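PDB 6AK1: dimethyl-sulfide monooxygenase from Hyphomicrobium sulfonivorans, which catalyses the FMN-dependent, NADH-driven oxidation of dimethyl sulfide to methanethiol and formaldehyde, the first step in breaking this compound down. Local coordinates for residues A[237-249]-A[268-280]. Sequence-based numbering, arbitrary orientation.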
loop_
_atom_site.group_PDB
_atom_site.type_symbol
_atom_site.label_atom_id
_atom_site.label_comp_id
_atom_site.label_asym_id
_atom_site.label_seq_id
_atom_site.Cartn_x
_atom_site.Cartn_y
_atom_site.Cartn_z
ATOM N N ALA A 237 -2.303 7.271 -11.528
ATOM C CA ALA A 237 -2.961 6.836 -10.298
ATOM C C ALA A 237 -4.476 6.880 -10.430
ATOM O O ALA A 237 -5.168 5.923 -10.061
ATOM C CB ALA A 237 -2.505 7.702 -9.119
ATOM N N ALA A 238 -5.017 7.994 -10.940
ATOM C CA ALA A 238 -6.467 8.140 -11.037
ATOM C C ALA A 238 -7.091 7.148 -12.018
ATOM O O ALA A 238 -8.251 6.744 -11.844
ATOM C CB ALA A 238 -6.820 9.575 -11.441
ATOM N N SER A 239 -6.361 6.759 -13.065
ATOM C CA SER A 239 -6.912 5.770 -13.989
ATOM C C SER A 239 -7.015 4.384 -13.346
ATOM O O SER A 239 -8.003 3.678 -13.554
ATOM C CB SER A 239 -6.065 5.705 -15.260
ATOM O OG SER A 239 -5.897 6.992 -15.809
ATOM N N ASN A 240 -6.026 3.977 -12.553
ATOM C CA ASN A 240 -5.944 2.572 -12.145
ATOM C C ASN A 240 -6.344 2.298 -10.701
ATOM O O ASN A 240 -6.853 1.211 -10.422
ATOM C CB ASN A 240 -4.520 2.050 -12.355
ATOM C CG ASN A 240 -4.133 2.005 -13.806
ATOM O OD1 ASN A 240 -4.555 1.114 -14.544
ATOM N ND2 ASN A 240 -3.342 2.977 -14.234
ATOM N N ALA A 241 -6.137 3.247 -9.789
ATOM C CA ALA A 241 -6.257 2.968 -8.363
ATOM C C ALA A 241 -7.695 2.658 -7.974
ATOM O O ALA A 241 -8.623 3.375 -8.355
ATOM C CB ALA A 241 -5.738 4.150 -7.537
ATOM N N GLU A 242 -7.880 1.577 -7.223
ATOM C CA GLU A 242 -9.114 1.395 -6.474
ATOM C C GLU A 242 -8.987 1.864 -5.031
ATOM O O GLU A 242 -9.981 2.289 -4.442
ATOM C CB GLU A 242 -9.553 -0.068 -6.521
ATOM C CG GLU A 242 -9.698 -0.591 -7.951
ATOM C CD GLU A 242 -9.998 -2.086 -8.016
ATOM O OE1 GLU A 242 -11.193 -2.461 -8.057
ATOM O OE2 GLU A 242 -9.025 -2.882 -8.021
ATOM N N GLY A 243 -7.788 1.797 -4.458
ATOM C CA GLY A 243 -7.468 2.457 -3.205
ATOM C C GLY A 243 -6.273 3.360 -3.449
ATOM O O GLY A 243 -5.302 2.933 -4.091
ATOM N N MET A 244 -6.329 4.612 -2.999
ATOM C CA MET A 244 -5.222 5.536 -3.196
ATOM C C MET A 244 -4.692 5.976 -1.842
ATOM O O MET A 244 -5.463 6.409 -0.978
ATOM C CB MET A 244 -5.635 6.743 -4.035
ATOM C CG MET A 244 -4.439 7.406 -4.706
ATOM S SD MET A 244 -4.898 8.783 -5.770
ATOM C CE MET A 244 -5.825 7.907 -7.034
ATOM N N PHE A 245 -3.377 5.855 -1.666
ATOM C CA PHE A 245 -2.708 6.084 -0.390
ATOM C C PHE A 245 -2.025 7.450 -0.479
ATOM O O PHE A 245 -1.102 7.638 -1.279
ATOM C CB PHE A 245 -1.727 4.942 -0.119
ATOM C CG PHE A 245 -0.961 5.057 1.165
ATOM C CD1 PHE A 245 -1.434 5.820 2.237
ATOM C CD2 PHE A 245 0.250 4.396 1.311
ATOM C CE1 PHE A 245 -0.711 5.912 3.434
ATOM C CE2 PHE A 245 0.975 4.482 2.501
ATOM C CZ PHE A 245 0.492 5.244 3.565
ATOM N N ILE A 246 -2.498 8.415 0.319
ATOM C CA ILE A 246 -2.037 9.790 0.210
ATOM C C ILE A 246 -1.320 10.214 1.483
ATOM O O ILE A 246 -1.512 9.659 2.568
ATOM C CB ILE A 246 -3.179 10.776 -0.101
ATOM C CG1 ILE A 246 -4.202 10.803 1.042
ATOM C CG2 ILE A 246 -3.834 10.449 -1.430
ATOM C CD1 ILE A 246 -5.148 11.981 0.957
ATOM N N LEU A 247 -0.488 11.234 1.330
ATOM C CA LEU A 247 0.214 11.873 2.433
ATOM C C LEU A 247 -0.306 13.303 2.532
ATOM O O LEU A 247 -0.058 14.115 1.638
ATOM C CB LEU A 247 1.720 11.836 2.195
ATOM C CG LEU A 247 2.589 12.469 3.269
ATOM C CD1 LEU A 247 2.277 11.826 4.606
ATOM C CD2 LEU A 247 4.066 12.302 2.907
ATOM N N THR A 248 -1.059 13.609 3.589
ATOM C CA THR A 248 -1.561 14.964 3.790
ATOM C C THR A 248 -1.349 15.399 5.234
ATOM O O THR A 248 -1.522 14.606 6.166
ATOM C CB THR A 248 -3.048 15.083 3.409
ATOM O OG1 THR A 248 -3.534 16.380 3.790
ATOM C CG2 THR A 248 -3.881 13.996 4.075
ATOM N N THR A 249 -0.975 16.673 5.414
ATOM C CA THR A 249 -0.528 17.168 6.707
ATOM C C THR A 249 -1.547 18.050 7.402
ATOM O O THR A 249 -1.316 18.445 8.546
ATOM C CB THR A 249 0.806 17.923 6.568
ATOM O OG1 THR A 249 0.694 18.972 5.596
ATOM C CG2 THR A 249 1.909 16.969 6.136
ATOM N N ALA A 268 -11.037 10.430 -15.997
ATOM C CA ALA A 268 -10.625 9.148 -16.553
ATOM C C ALA A 268 -11.798 8.227 -16.860
ATOM O O ALA A 268 -11.576 7.065 -17.200
ATOM C CB ALA A 268 -9.651 8.439 -15.599
ATOM N N GLY A 269 -13.032 8.708 -16.746
ATOM C CA GLY A 269 -14.187 7.897 -17.071
ATOM C C GLY A 269 -14.783 7.119 -15.918
ATOM O O GLY A 269 -15.602 6.222 -16.152
ATOM N N ARG A 270 -14.410 7.434 -14.684
ATOM C CA ARG A 270 -14.861 6.699 -13.512
ATOM C C ARG A 270 -15.728 7.610 -12.644
ATOM O O ARG A 270 -15.937 8.787 -12.954
ATOM C CB ARG A 270 -13.652 6.155 -12.749
ATOM C CG ARG A 270 -12.594 5.507 -13.647
ATOM C CD ARG A 270 -11.309 5.163 -12.862
ATOM N NE ARG A 270 -11.506 4.111 -11.854
ATOM C CZ ARG A 270 -10.623 3.827 -10.900
ATOM N NH1 ARG A 270 -9.491 4.513 -10.833
ATOM N NH2 ARG A 270 -10.866 2.867 -10.011
ATOM N N SER A 271 -16.249 7.053 -11.556
ATOM C CA SER A 271 -17.030 7.812 -10.586
ATOM C C SER A 271 -16.129 8.440 -9.528
ATOM O O SER A 271 -15.007 7.991 -9.284
ATOM C CB SER A 271 -18.055 6.919 -9.888
ATOM O OG SER A 271 -18.891 6.297 -10.828
ATOM N N ARG A 272 -16.660 9.472 -8.863
ATOM C CA ARG A 272 -15.927 10.093 -7.768
ATOM C C ARG A 272 -15.710 9.119 -6.612
ATOM O O ARG A 272 -14.721 9.241 -5.879
ATOM C CB ARG A 272 -16.662 11.347 -7.294
ATOM C CG ARG A 272 -16.912 12.343 -8.410
ATOM C CD ARG A 272 -17.514 13.649 -7.890
ATOM N NE ARG A 272 -16.576 14.424 -7.081
ATOM C CZ ARG A 272 -15.608 15.184 -7.587
ATOM N NH1 ARG A 272 -15.440 15.269 -8.901
ATOM N NH2 ARG A 272 -14.799 15.855 -6.783
ATOM N N ASP A 273 -16.605 8.147 -6.436
ATOM C CA ASP A 273 -16.473 7.163 -5.372
ATOM C C ASP A 273 -15.824 5.859 -5.840
ATOM O O ASP A 273 -15.859 4.866 -5.112
ATOM C CB ASP A 273 -17.842 6.885 -4.736
ATOM C CG ASP A 273 -18.831 6.248 -5.702
ATOM O OD1 ASP A 273 -18.618 6.333 -6.929
ATOM O OD2 ASP A 273 -19.834 5.660 -5.230
ATOM N N SER A 274 -15.233 5.841 -7.033
ATOM C CA SER A 274 -14.557 4.652 -7.539
ATOM C C SER A 274 -13.215 4.414 -6.864
ATOM O O SER A 274 -12.717 3.282 -6.877
ATOM C CB SER A 274 -14.339 4.770 -9.051
ATOM O OG SER A 274 -15.573 4.709 -9.753
ATOM N N ILE A 275 -12.625 5.453 -6.285
ATOM C CA ILE A 275 -11.336 5.374 -5.615
ATOM C C ILE A 275 -11.575 5.616 -4.138
ATOM O O ILE A 275 -12.206 6.612 -3.765
ATOM C CB ILE A 275 -10.343 6.408 -6.176
ATOM C CG1 ILE A 275 -10.286 6.324 -7.704
ATOM C CG2 ILE A 275 -8.962 6.237 -5.545
ATOM C CD1 ILE A 275 -9.328 7.345 -8.338
ATOM N N LYS A 276 -11.082 4.716 -3.300
ATOM C CA LYS A 276 -11.119 4.909 -1.862
ATOM C C LYS A 276 -9.783 5.501 -1.447
ATOM O O LYS A 276 -8.733 4.996 -1.850
ATOM C CB LYS A 276 -11.394 3.592 -1.143
ATOM C CG LYS A 276 -12.567 2.834 -1.720
ATOM C CD LYS A 276 -13.836 3.663 -1.646
ATOM C CE LYS A 276 -14.923 3.057 -2.528
ATOM N NZ LYS A 276 -16.221 3.784 -2.415
ATOM N N ILE A 277 -9.820 6.591 -0.682
ATOM C CA ILE A 277 -8.631 7.385 -0.396
ATOM C C ILE A 277 -8.229 7.159 1.061
ATOM O O ILE A 277 -9.017 7.395 1.984
ATOM C CB ILE A 277 -8.867 8.874 -0.696
ATOM C CG1 ILE A 277 -9.255 9.056 -2.171
ATOM C CG2 ILE A 277 -7.632 9.678 -0.361
ATOM C CD1 ILE A 277 -9.541 10.490 -2.582
ATOM N N PHE A 278 -7.003 6.702 1.265
ATOM C CA PHE A 278 -6.487 6.395 2.587
ATOM C C PHE A 278 -5.314 7.316 2.858
ATOM O O PHE A 278 -4.435 7.472 2.002
ATOM C CB PHE A 278 -6.036 4.930 2.686
ATOM C CG PHE A 278 -7.055 3.950 2.202
ATOM C CD1 PHE A 278 -8.378 4.065 2.593
ATOM C CD2 PHE A 278 -6.693 2.916 1.341
ATOM C CE1 PHE A 278 -9.339 3.152 2.139
ATOM C CE2 PHE A 278 -7.638 1.994 0.890
ATOM C CZ PHE A 278 -8.968 2.117 1.285
ATOM N N MET A 279 -5.288 7.919 4.035
ATOM C CA MET A 279 -4.213 8.828 4.382
ATOM C C MET A 279 -3.348 8.206 5.465
ATOM O O MET A 279 -3.825 7.451 6.308
ATOM C CB MET A 279 -4.749 10.184 4.858
ATOM C CG MET A 279 -5.653 10.100 6.084
ATOM S SD MET A 279 -6.120 11.710 6.758
ATOM C CE MET A 279 -4.655 12.124 7.716
ATOM N N LEU A 280 -2.069 8.529 5.429
ATOM C CA LEU A 280 -1.155 8.111 6.477
ATOM C C LEU A 280 -1.475 8.863 7.768
ATOM O O LEU A 280 -1.705 10.076 7.753
ATOM C CB LEU A 280 0.288 8.356 6.037
ATOM C CG LEU A 280 1.383 8.236 7.103
ATOM C CD1 LEU A 280 1.468 6.797 7.542
ATOM C CD2 LEU A 280 2.715 8.694 6.555
HETATM O O HOH W 1 -1.455 11.687 5.603
#
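Two neighbouring parallel strands of the TIM barrel meet here, 243-246 and 276-284, the two strands of a beta-alpha-beta unit whose connecting helix 251-267 covers the side of the sheet bearing Met-244, Ile-246 and Ile-277. Five backbone hydrogen bonds knit them together, from Lys-276 N to Glu-242 O (2.9 Å) through to Leu-280 N to Ile-246 O (3.1 Å). Just past the last of these bonds, a water bridges the two segments, accepting from Thr-248 N and donating to Leu-280 O. Under the helix, Ile-275 CG2 rests on Met-244 CB (3.7 Å), and the bend at the end of the methionine chain (chi3 -66°) folds CE back over the same isoleucine. Farther along, Ile-246 CD1 meets Ile-277 CG2 at 3.6 Å. On the other side of the sheet, Lys-276 O stands over the centre of one face of the Phe-278 ring, and CE2 of that ring comes within 4.1 Å of Gly-243 CA. Phe-245, with CG turned opposite its own N (chi1 180°), lays its ring edge along the next strand, CE1 3.7 Å from Leu-280 CB. At the strands' N-terminal end, Arg-270 reaches back to the end of helix 232-240. Its NH1 donates to Ala-238 O (2.7 Å), while NH1 and NH2 together grip Ala-241 O end-on, both from one face of that carbonyl. Each acceptor lies close to the guanidinium plane, although the N-H...O angles, near 143°, are bent. Three bonds to two carbonyls thus fix the rotation of this buried guanidinium, and its positive charge would suit the partly negative C-terminal end of the helix.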